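MIP07328p (Drosophila melanogaster, PDB 6FKK) probably acts as a semaphorin guidance cue, a repellent signal to growing axons that is read by binding semaphorin receptors. Local coordinates at residues R374-K379 with D431-V436. Sequence-based numbering, arbitrary orientation.
Sequences RPLLTK and DRLKTV
T435 and L376 meet at the one polar point between segments 374-379 and 431-436. The hydroxyl OG1 of T435 donates a hydrogen bond of 2.7 Å to O of L376, approaching from above the carbonyl plane with a C=O...OG1 angle of 148°. A threonine suits this place because its two branches do different work: OG1, beside the backbone N (chi1 -60°), reaches the carbonyl, while CG2, anti to that N, lies 3.8 Å from CD1 of L377, the side chains crossing at about a right angle. N420 ND2 also bonds to O of L376, so two donors grip this oxygen. An alanine here, lacking OG1 and CG2, would probably cost L376 O one of its two donors named here and loosen the packing on L377. L376 and L377 form a classic beta bulge opposite V301, where strand 377-380 pairs with strand 298-305; strand 432-442 is the outermost strand of the next sheet, so the contact bridges two neighbouring blades of the sema beta-propeller. L433 points its CD2 methyl toward segment 374-379, 4.0 Å from CD2 of the buried L376, crossing obliquely. Leucine suits 433, its branched apolar end reaching R374 as well. At partly exposed R374 the contact is more open to solvent: the methylenes CG and CD both lie 3.9 Å from CD2 of L433, the chains sliding past in opposite directions. R432 and K434 point away from segment 374-379.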
# COMPACT_ATOMS: atom_id res chain seq x y z
N ARG A 374 8.00 13.90 10.04
CA ARG A 374 6.98 13.59 11.03
C ARG A 374 5.77 13.03 10.31
O ARG A 374 5.64 13.20 9.09
CB ARG A 374 6.60 14.84 11.85
CG ARG A 374 6.13 16.02 11.02
CD ARG A 374 5.47 17.09 11.88
NE ARG A 374 6.31 17.52 13.00
CZ ARG A 374 6.15 17.11 14.26
NH1 ARG A 374 5.18 16.26 14.56
NH2 ARG A 374 6.96 17.55 15.21
N PRO A 375 4.87 12.35 11.02
CA PRO A 375 3.67 11.83 10.36
C PRO A 375 2.77 12.95 9.86
O PRO A 375 2.67 14.02 10.46
CB PRO A 375 2.98 11.03 11.47
CG PRO A 375 4.05 10.71 12.45
CD PRO A 375 4.98 11.88 12.41
N LEU A 376 2.13 12.69 8.72
CA LEU A 376 1.15 13.62 8.19
C LEU A 376 -0.15 13.60 8.98
O LEU A 376 -0.92 14.57 8.92
CB LEU A 376 0.87 13.30 6.72
CG LEU A 376 2.10 13.31 5.81
CD1 LEU A 376 1.70 12.94 4.39
CD2 LEU A 376 2.78 14.66 5.84
N LEU A 377 -0.41 12.53 9.72
CA LEU A 377 -1.59 12.41 10.56
C LEU A 377 -1.30 11.37 11.63
O LEU A 377 -0.77 10.30 11.32
CB LEU A 377 -2.82 12.00 9.74
CG LEU A 377 -4.11 11.72 10.52
CD1 LEU A 377 -4.71 13.01 11.05
CD2 LEU A 377 -5.12 10.99 9.65
N THR A 378 -1.64 11.68 12.88
CA THR A 378 -1.51 10.73 13.97
C THR A 378 -2.86 10.51 14.62
O THR A 378 -3.69 11.42 14.71
CB THR A 378 -0.50 11.22 15.03
OG1 THR A 378 -0.99 12.42 15.65
CG2 THR A 378 0.85 11.49 14.40
N LYS A 379 -3.09 9.27 15.07
CA LYS A 379 -4.31 8.89 15.78
C LYS A 379 -3.90 8.03 16.96
O LYS A 379 -3.61 6.84 16.79
CB LYS A 379 -5.29 8.15 14.86
CG LYS A 379 -6.17 9.06 14.03
CD LYS A 379 -7.18 8.24 13.22
CE LYS A 379 -8.38 9.09 12.81
NZ LYS A 379 -9.12 9.59 14.01
N ASP A 431 9.60 25.52 10.82
CA ASP A 431 8.40 25.29 10.03
C ASP A 431 7.40 24.46 10.82
O ASP A 431 7.77 23.50 11.50
CB ASP A 431 8.76 24.58 8.72
CG ASP A 431 9.86 25.28 7.96
OD1 ASP A 431 9.92 26.53 8.01
OD2 ASP A 431 10.67 24.58 7.32
N ARG A 432 6.13 24.83 10.72
CA ARG A 432 5.05 24.09 11.36
C ARG A 432 4.18 23.43 10.29
O ARG A 432 3.68 24.10 9.38
CB ARG A 432 4.19 24.99 12.25
CG ARG A 432 3.06 24.26 12.95
CD ARG A 432 2.22 25.18 13.82
NE ARG A 432 1.11 24.46 14.44
CZ ARG A 432 -0.09 24.32 13.89
NH1 ARG A 432 -0.34 24.85 12.70
NH2 ARG A 432 -1.04 23.65 14.53
N LEU A 433 4.01 22.12 10.41
CA LEU A 433 3.14 21.34 9.53
C LEU A 433 1.84 21.05 10.26
O LEU A 433 1.85 20.46 11.35
CB LEU A 433 3.82 20.03 9.12
CG LEU A 433 2.93 18.95 8.51
CD1 LEU A 433 2.44 19.36 7.13
CD2 LEU A 433 3.66 17.62 8.45
N LYS A 434 0.72 21.47 9.68
CA LYS A 434 -0.59 21.22 10.27
C LYS A 434 -1.41 20.31 9.36
O LYS A 434 -1.13 20.17 8.17
CB LYS A 434 -1.34 22.53 10.54
CG LYS A 434 -1.74 23.33 9.31
CD LYS A 434 -2.49 24.59 9.74
CE LYS A 434 -3.02 25.39 8.55
NZ LYS A 434 -3.79 26.58 9.00
N THR A 435 -2.42 19.69 9.95
CA THR A 435 -3.25 18.70 9.28
C THR A 435 -4.68 19.22 9.20
O THR A 435 -5.36 19.33 10.23
CB THR A 435 -3.20 17.36 10.02
OG1 THR A 435 -1.85 16.88 10.07
CG2 THR A 435 -4.07 16.33 9.32
N VAL A 436 -5.12 19.55 7.99
CA VAL A 436 -6.47 20.05 7.76
C VAL A 436 -7.36 18.84 7.50
O VAL A 436 -7.35 18.27 6.40
CB VAL A 436 -6.52 21.05 6.60
CG1 VAL A 436 -7.94 21.57 6.41
CG2 VAL A 436 -5.55 22.19 6.84